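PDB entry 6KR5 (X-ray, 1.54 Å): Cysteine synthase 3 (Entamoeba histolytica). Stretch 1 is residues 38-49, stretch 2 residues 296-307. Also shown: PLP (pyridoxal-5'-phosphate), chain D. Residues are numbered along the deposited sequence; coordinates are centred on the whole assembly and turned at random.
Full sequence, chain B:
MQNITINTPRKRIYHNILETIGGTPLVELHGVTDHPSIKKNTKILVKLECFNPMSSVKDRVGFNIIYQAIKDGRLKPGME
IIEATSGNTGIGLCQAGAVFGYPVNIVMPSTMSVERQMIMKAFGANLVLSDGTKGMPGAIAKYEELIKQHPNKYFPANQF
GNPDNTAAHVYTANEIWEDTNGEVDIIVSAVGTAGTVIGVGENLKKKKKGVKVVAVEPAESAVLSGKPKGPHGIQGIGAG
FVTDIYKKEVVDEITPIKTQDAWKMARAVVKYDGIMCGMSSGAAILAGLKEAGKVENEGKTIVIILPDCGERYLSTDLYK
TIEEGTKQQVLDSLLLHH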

ATOM      1  N   ILE B  38      10.745 -22.516  18.105  1.00 26.17           N
ATOM      2  CA  ILE B  38      11.723 -21.690  17.399  1.00 32.22           C
ATOM      3  C   ILE B  38      12.748 -21.157  18.397  1.00 32.24           C
ATOM      4  O   ILE B  38      12.387 -20.454  19.352  1.00 30.48           O
ATOM      5  CB  ILE B  38      11.044 -20.539  16.644  1.00 28.86           C
ATOM      6  CG1 ILE B  38      10.071 -21.099  15.606  1.00 27.20           C
ATOM      7  CG2 ILE B  38      12.087 -19.642  15.989  1.00 27.94           C
ATOM      8  CD1 ILE B  38       9.199 -20.029  14.945  1.00 26.70           C
ATOM      9  N   LYS B  39      14.025 -21.472  18.161  1.00 34.07           N
ATOM     10  CA  LYS B  39      15.098 -21.010  19.035  1.00 34.91           C
ATOM     11  C   LYS B  39      15.289 -19.503  18.899  1.00 35.51           C
ATOM     12  O   LYS B  39      15.074 -18.919  17.834  1.00 33.70           O
ATOM     13  CB  LYS B  39      16.417 -21.723  18.713  1.00 31.98           C
ATOM     14  CG  LYS B  39      16.368 -23.245  18.818  1.00 34.14           C
ATOM     15  CD  LYS B  39      16.051 -23.710  20.233  1.00 44.50           C
ATOM     16  CE  LYS B  39      16.119 -25.227  20.346  1.00 46.19           C
ATOM     17  NZ  LYS B  39      15.527 -25.710  21.627  1.00 53.26           N
ATOM     18  N   LYS B  40      15.727 -18.880  19.995  1.00 33.31           N
ATOM     19  CA  LYS B  40      15.813 -17.425  20.053  1.00 33.89           C
ATOM     20  C   LYS B  40      16.871 -16.843  19.123  1.00 33.81           C
ATOM     21  O   LYS B  40      16.790 -15.655  18.793  1.00 37.43           O
ATOM     22  CB  LYS B  40      16.089 -16.975  21.489  1.00 36.51           C
ATOM     23  N   ASN B  41      17.859 -17.627  18.697  1.00 33.12           N
ATOM     24  CA  ASN B  41      18.886 -17.103  17.804  1.00 33.80           C
ATOM     25  C   ASN B  41      18.545 -17.296  16.331  1.00 30.73           C
ATOM     26  O   ASN B  41      19.298 -16.838  15.469  1.00 30.49           O
ATOM     27  CB  ASN B  41      20.252 -17.733  18.115  1.00 35.17           C
ATOM     28  CG  ASN B  41      20.271 -19.234  17.920  1.00 40.80           C
ATOM     29  OD1 ASN B  41      19.309 -19.933  18.247  1.00 46.38           O
ATOM     30  ND2 ASN B  41      21.381 -19.743  17.400  1.00 46.73           N
ATOM     31  N   THR B  42      17.423 -17.940  16.021  1.00 31.66           N
ATOM     32  CA  THR B  42      16.968 -18.046  14.642  1.00 30.54           C
ATOM     33  C   THR B  42      16.264 -16.755  14.239  1.00 26.23           C
ATOM     34  O   THR B  42      15.483 -16.192  15.011  1.00 27.36           O
ATOM     35  CB  THR B  42      16.037 -19.250  14.503  1.00 26.67           C
ATOM     36  OG1 THR B  42      16.713 -20.423  14.988  1.00 28.21           O
ATOM     37  CG2 THR B  42      15.619 -19.462  13.046  1.00 28.19           C
ATOM     38  N   LYS B  43      16.559 -16.267  13.029  1.00 25.12           N
ATOM     39  CA  LYS B  43      16.062 -14.972  12.569  1.00 24.51           C
ATOM     40  C   LYS B  43      15.088 -15.206  11.425  1.00 24.20           C
ATOM     41  O   LYS B  43      15.450 -15.837  10.430  1.00 25.47           O
ATOM     42  CB  LYS B  43      17.207 -14.068  12.110  1.00 28.82           C
ATOM     43  CG  LYS B  43      18.235 -13.745  13.197  1.00 31.99           C
ATOM     44  CD  LYS B  43      19.621 -14.244  12.803  1.00 35.32           C
ATOM     45  CE  LYS B  43      20.697 -13.714  13.735  1.00 41.39           C
ATOM     46  NZ  LYS B  43      20.544 -14.216  15.128  1.00 45.38           N
ATOM     47  N   ILE B  44      13.866 -14.698  11.562  1.00 22.39           N
ATOM     48  CA  ILE B  44      12.824 -14.892  10.558  1.00 22.94           C
ATOM     49  C   ILE B  44      12.426 -13.516  10.048  1.00 20.86           C
ATOM     50  O   ILE B  44      11.864 -12.706  10.794  1.00 21.39           O
ATOM     51  CB  ILE B  44      11.613 -15.657  11.109  1.00 20.75           C
ATOM     52  CG1 ILE B  44      12.061 -17.009  11.678  1.00 24.57           C
ATOM     53  CG2 ILE B  44      10.606 -15.899   9.993  1.00 23.07           C
ATOM     54  CD1 ILE B  44      12.310 -17.018  13.155  1.00 26.05           C
ATOM     55  N   LEU B  45      12.724 -13.248   8.779  1.00 21.66           N
ATOM     56  CA  LEU B  45      12.552 -11.931   8.183  1.00 21.13           C
ATOM     57  C   LEU B  45      11.532 -12.013   7.064  1.00 20.93           C
ATOM     58  O   LEU B  45      11.534 -12.982   6.296  1.00 21.68           O
ATOM     59  CB  LEU B  45      13.874 -11.400   7.619  1.00 22.88           C
ATOM     60  CG  LEU B  45      15.077 -11.500   8.550  1.00 19.60           C
ATOM     61  CD1 LEU B  45      16.321 -11.017   7.792  1.00 21.63           C
ATOM     62  CD2 LEU B  45      14.833 -10.689   9.819  1.00 22.06           C
ATOM     63  N   VAL B  46      10.681 -10.992   6.954  1.00 20.58           N
ATOM     64  CA  VAL B  46       9.654 -10.948   5.916  1.00 20.26           C
ATOM     65  C   VAL B  46       9.951  -9.804   4.958  1.00 19.45           C
ATOM     66  O   VAL B  46      10.236  -8.677   5.382  1.00 19.74           O
ATOM     67  CB  VAL B  46       8.237 -10.830   6.515  1.00 18.76           C
ATOM     68  CG1 VAL B  46       7.837 -12.151   7.152  1.00 20.13           C
ATOM     69  CG2 VAL B  46       8.122  -9.680   7.519  1.00 19.29           C
ATOM     70  N   LYS B  47       9.873 -10.093   3.660  1.00 19.69           N
ATOM     71  CA  LYS B  47      10.096  -9.092   2.622  1.00 19.24           C
ATOM     72  C   LYS B  47       8.738  -8.616   2.128  1.00 20.20           C
ATOM     73  O   LYS B  47       7.953  -9.413   1.610  1.00 20.03           O
ATOM     74  CB  LYS B  47      10.923  -9.656   1.469  1.00 20.70           C
ATOM     75  CG  LYS B  47      11.304  -8.573   0.462  1.00 23.13           C
ATOM     76  CD  LYS B  47      12.478  -8.963  -0.397  1.00 23.36           C
ATOM     77  CE  LYS B  47      12.841  -7.839  -1.366  1.00 23.83           C
ATOM     78  NZ  LYS B  47      13.369  -6.584  -0.741  1.00 21.40           N
ATOM     79  N   LEU B  48       8.458  -7.324   2.308  1.00 20.73           N
ATOM     80  CA  LEU B  48       7.097  -6.799   2.173  1.00 20.11           C
ATOM     81  C   LEU B  48       6.890  -6.228   0.774  1.00 19.07           C
ATOM     82  O   LEU B  48       7.084  -5.030   0.534  1.00 19.50           O
ATOM     83  CB  LEU B  48       6.833  -5.760   3.251  1.00 20.44           C
ATOM     84  CG  LEU B  48       7.156  -6.302   4.634  1.00 20.49           C
ATOM     85  CD1 LEU B  48       6.839  -5.237   5.661  1.00 20.43           C
ATOM     86  CD2 LEU B  48       6.339  -7.522   4.906  1.00 20.64           C
ATOM     87  N   GLU B  49       6.432  -7.087  -0.143  1.00 19.05           N
ATOM     88  CA  GLU B  49       6.171  -6.630  -1.500  1.00 18.59           C
ATOM     89  C   GLU B  49       4.938  -5.743  -1.570  1.00 19.04           C
ATOM     90  O   GLU B  49       4.675  -5.136  -2.615  1.00 19.77           O
ATOM     91  CB  GLU B  49       6.068  -7.837  -2.434  1.00 18.66           C
ATOM     92  CG  GLU B  49       7.416  -8.553  -2.556  1.00 18.68           C
ATOM     93  CD  GLU B  49       8.468  -7.654  -3.197  1.00 19.75           C
ATOM     94  OE1 GLU B  49       8.191  -7.179  -4.319  1.00 20.24           O
ATOM     95  OE2 GLU B  49       9.548  -7.430  -2.597  1.00 20.20           O
ATOM     96  N   GLU B 296      18.007 -28.561  12.452  1.00 30.87           N
ATOM     97  CA  GLU B 296      19.171 -28.202  11.651  1.00 32.55           C
ATOM     98  C   GLU B 296      19.167 -26.739  11.228  1.00 34.42           C
ATOM     99  O   GLU B 296      20.158 -26.276  10.647  1.00 32.02           O
ATOM    100  CB  GLU B 296      19.268 -29.108  10.420  1.00 34.70           C
ATOM    101  CG  GLU B 296      18.250 -28.810   9.333  1.00 33.77           C
ATOM    102  CD  GLU B 296      16.947 -29.561   9.525  1.00 36.97           C
ATOM    103  OE1 GLU B 296      16.723 -30.099  10.630  1.00 38.55           O
ATOM    104  OE2 GLU B 296      16.150 -29.626   8.558  1.00 42.21           O
ATOM    105  N   ASN B 297      18.098 -25.997  11.512  1.00 28.81           N
ATOM    106  CA  ASN B 297      17.989 -24.614  11.077  1.00 27.57           C
ATOM    107  C   ASN B 297      18.212 -23.614  12.202  1.00 33.44           C
ATOM    108  O   ASN B 297      18.073 -22.410  11.974  1.00 29.15           O
ATOM    109  CB  ASN B 297      16.622 -24.372  10.421  1.00 27.16           C
ATOM    110  CG  ASN B 297      16.510 -25.023   9.060  1.00 28.31           C
ATOM    111  OD1 ASN B 297      17.514 -25.286   8.402  1.00 31.53           O
ATOM    112  ND2 ASN B 297      15.283 -25.282   8.628  1.00 27.40           N
ATOM    113  N   GLU B 298      18.561 -24.078  13.405  1.00 30.62           N
ATOM    114  CA  GLU B 298      18.822 -23.165  14.513  1.00 32.87           C
ATOM    115  C   GLU B 298      19.859 -22.120  14.114  1.00 33.22           C
ATOM    116  O   GLU B 298      20.893 -22.447  13.525  1.00 31.98           O
ATOM    117  CB  GLU B 298      19.307 -23.947  15.738  1.00 35.15           C
ATOM    118  CG  GLU B 298      19.722 -23.065  16.907  1.00 38.11           C
ATOM    119  CD  GLU B 298      20.269 -23.868  18.077  1.00 45.00           C
ATOM    120  OE1 GLU B 298      19.928 -25.063  18.187  1.00 45.16           O
ATOM    121  OE2 GLU B 298      21.036 -23.301  18.885  1.00 47.73           O
ATOM    122  N   GLY B 299      19.555 -20.854  14.403  1.00 30.54           N
ATOM    123  CA  GLY B 299      20.469 -19.762  14.138  1.00 30.73           C
ATOM    124  C   GLY B 299      20.485 -19.257  12.713  1.00 31.94           C
ATOM    125  O   GLY B 299      21.208 -18.293  12.420  1.00 30.20           O
ATOM    126  N   LYS B 300      19.723 -19.870  11.814  1.00 25.94           N
ATOM    127  CA  LYS B 300      19.772 -19.467  10.422  1.00 26.27           C
ATOM    128  C   LYS B 300      18.947 -18.204  10.196  1.00 24.18           C
ATOM    129  O   LYS B 300      18.100 -17.831  11.010  1.00 25.94           O
ATOM    130  CB  LYS B 300      19.278 -20.591   9.513  1.00 26.25           C
ATOM    131  CG  LYS B 300      20.281 -21.746   9.381  1.00 25.72           C
ATOM    132  CD  LYS B 300      19.907 -22.732   8.285  1.00 28.99           C
ATOM    133  CE  LYS B 300      20.943 -23.851   8.212  1.00 36.04           C
ATOM    134  NZ  LYS B 300      20.650 -24.825   7.123  1.00 46.40           N
ATOM    135  N   THR B 301      19.227 -17.538   9.075  1.00 26.03           N
ATOM    136  CA  THR B 301      18.471 -16.373   8.629  1.00 24.25           C
ATOM    137  C   THR B 301      17.509 -16.833   7.539  1.00 22.16           C
ATOM    138  O   THR B 301      17.931 -17.228   6.447  1.00 24.69           O
ATOM    139  CB  THR B 301      19.394 -15.268   8.121  1.00 25.73           C
ATOM    140  OG1 THR B 301      20.200 -14.792   9.204  1.00 26.19           O
ATOM    141  CG2 THR B 301      18.577 -14.096   7.580  1.00 23.18           C
ATOM    142  N   ILE B 302      16.219 -16.782   7.846  1.00 22.30           N
ATOM    143  CA  ILE B 302      15.157 -17.285   6.982  1.00 20.66           C
ATOM    144  C   ILE B 302      14.392 -16.082   6.446  1.00 22.69           C
ATOM    145  O   ILE B 302      13.860 -15.286   7.230  1.00 25.10           O
ATOM    146  CB  ILE B 302      14.237 -18.236   7.762  1.00 22.67           C
ATOM    147  CG1 ILE B 302      15.033 -19.456   8.226  1.00 26.54           C
ATOM    148  CG2 ILE B 302      13.039 -18.652   6.931  1.00 23.46           C
ATOM    149  CD1 ILE B 302      14.413 -20.183   9.379  1.00 25.40           C
ATOM    150  N   VAL B 303      14.346 -15.940   5.119  1.00 21.68           N
ATOM    151  CA  VAL B 303      13.696 -14.806   4.461  1.00 20.08           C
ATOM    152  C   VAL B 303      12.434 -15.307   3.776  1.00 18.05           C
ATOM    153  O   VAL B 303      12.480 -16.273   3.009  1.00 20.00           O
ATOM    154  CB  VAL B 303      14.624 -14.125   3.440  1.00 18.43           C
ATOM    155  CG1 VAL B 303      13.857 -13.059   2.643  1.00 22.36           C
ATOM    156  CG2 VAL B 303      15.825 -13.505   4.142  1.00 22.96           C
ATOM    157  N   ILE B 304      11.317 -14.628   4.023  1.00 19.77           N
ATOM    158  CA  ILE B 304      10.010 -15.054   3.535  1.00 20.04           C
ATOM    159  C   ILE B 304       9.441 -13.930   2.680  1.00 19.29           C
ATOM    160  O   ILE B 304       9.298 -12.801   3.159  1.00 19.58           O
ATOM    161  CB  ILE B 304       9.062 -15.382   4.699  1.00 18.54           C
ATOM    162  CG1 ILE B 304       9.737 -16.331   5.698  1.00 19.57           C
ATOM    163  CG2 ILE B 304       7.764 -15.998   4.197  1.00 20.19           C
ATOM    164  CD1 ILE B 304       8.856 -16.619   6.890  1.00 24.55           C
ATOM    165  N   ILE B 305       9.092 -14.240   1.435  1.00 17.71           N
ATOM    166  CA  ILE B 305       8.439 -13.264   0.565  1.00 18.40           C
ATOM    167  C   ILE B 305       6.981 -13.130   0.977  1.00 20.08           C
ATOM    168  O   ILE B 305       6.268 -14.134   1.093  1.00 19.34           O
ATOM    169  CB  ILE B 305       8.535 -13.694  -0.908  1.00 18.93           C
ATOM    170  CG1 ILE B 305       9.985 -13.907  -1.329  1.00 21.03           C
ATOM    171  CG2 ILE B 305       7.865 -12.651  -1.806  1.00 19.17           C
ATOM    172  CD1 ILE B 305      10.843 -12.654  -1.175  1.00 21.45           C
ATOM    173  N   LEU B 306       6.524 -11.886   1.179  1.00 19.68           N
ATOM    174  CA  LEU B 306       5.105 -11.608   1.411  1.00 16.61           C
ATOM    175  C   LEU B 306       4.562 -10.893   0.178  1.00 18.48           C
ATOM    176  O   LEU B 306       4.807  -9.689   0.010  1.00 18.95           O
ATOM    177  CB  LEU B 306       4.899 -10.755   2.670  1.00 17.10           C
ATOM    178  CG  LEU B 306       5.548 -11.268   3.968  1.00 18.03           C
ATOM    179  CD1 LEU B 306       4.894 -10.584   5.171  1.00 20.16           C
ATOM    180  CD2 LEU B 306       5.439 -12.752   4.093  1.00 20.56           C
ATOM    181  N   PRO B 307       3.844 -11.582  -0.719  1.00 17.69           N
ATOM    182  CA  PRO B 307       3.565 -10.989  -2.046  1.00 17.63           C
ATOM    183  C   PRO B 307       2.633  -9.782  -2.076  1.00 18.36           C
ATOM    184  O   PRO B 307       2.737  -8.989  -3.030  1.00 19.72           O
ATOM    185  CB  PRO B 307       2.957 -12.167  -2.825  1.00 17.71           C
ATOM    186  CG  PRO B 307       3.584 -13.387  -2.201  1.00 16.56           C
ATOM    187  CD  PRO B 307       3.631 -13.044  -0.722  1.00 17.76           C
TER
HETATM  188  N1  PLP D 401       0.804 -14.288  -4.002  1.00 18.00           N
HETATM  189  C2  PLP D 401       0.263 -13.248  -4.707  1.00 18.83           C
HETATM  190  C2A PLP D 401      -0.773 -12.398  -4.039  1.00 19.55           C
HETATM  191  C3  PLP D 401       0.681 -13.000  -6.003  1.00 19.99           C
HETATM  192  O3  PLP D 401       0.124 -11.959  -6.689  1.00 21.62           O
HETATM  193  C4  PLP D 401       1.652 -13.805  -6.584  1.00 17.41           C
HETATM  194  C4A PLP D 401       2.044 -13.627  -8.007  1.00 25.85           C
HETATM  195  O4A PLP D 401       1.498 -12.756  -8.696  1.00 25.38           O
HETATM  196  C5  PLP D 401       2.198 -14.859  -5.854  1.00 18.77           C
HETATM  197  C6  PLP D 401       1.761 -15.090  -4.570  1.00 19.71           C
HETATM  198  C5A PLP D 401       3.224 -15.805  -6.438  1.00 19.70           C
HETATM  199  O4P PLP D 401       4.377 -15.188  -6.938  1.00 17.81           O
HETATM  200  P   PLP D 401       5.036 -15.850  -8.239  1.00 18.62           P
HETATM  201  O1P PLP D 401       5.205 -17.334  -7.969  1.00 18.11           O
HETATM  202  O2P PLP D 401       4.088 -15.632  -9.383  1.00 19.28           O
HETATM  203  O3P PLP D 401       6.341 -15.168  -8.446  1.00 17.87           O

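The two stretches, at least 255 residues apart in sequence wherever they touch, form neighbouring parallel β-strands, joined by a regular backbone ladder, with apolar side chains packing on both faces, more fully on the face of Ile44, Val46 and Leu48. Strands 43-48 and 301-306 run at 27° to each other, with Lys43 CA 4.8 Å from Thr301 CA and Leu48 CA 5.3 Å from Leu306 CA. The ladder follows the parallel pattern, in which one residue bonds through both its N and O to two residues flanking its partner: Lys43 N donates to Lys300 O (3.0 Å) and Lys43 O accepts from Ile302 N (2.9 Å). Leu45 repeats this, its N to Ile302 O and its O from Ile304 N (both 2.8 Å), as does Lys47, its N to Ile304 O (2.8 Å) and its O from Leu306 N (2.9 Å). Glu49 N to Leu306 O (3.1 Å, 144° at hydrogen) closes the series with less linear geometry.

Side chains alternate between faces. Ile44, Val46 and Leu48 share one with Ile302, Ile304 and Leu306, all buried, as suits branched aliphatic residues. Here Ile44 CG2 meets Ile304 CD1 at 3.6 Å, while Leu306 CD1 reaches Val46 CB (3.6 Å) and Leu48 CD2 (3.4 Å). The other face is more mixed: Leu45 CD1 lies 3.8 Å from Thr301 CG2, and exposed Lys43 brings CD to 3.7 Å from Thr301 OG1, while its end turns back within its own stretch, where Lys43 NZ donates to Asn41 O (2.9 Å).

Before the strands, two turns meet. The type I turn Lys39-Thr42 places Thr42 OG1 to accept from Gly299 N (2.9 Å, 160°), within the type II turn Asn297-Lys300. Gly299 has phi 81°, which favours glycine, and an ideal CB would sit 3.0 Å from Asn41 ND2, a clash. At the far end, Pro307 CB approaches PLP N1 to 3.2 Å, so the chain reaches the cofactor just after strand 301-306. Altogether 938 Å² is buried.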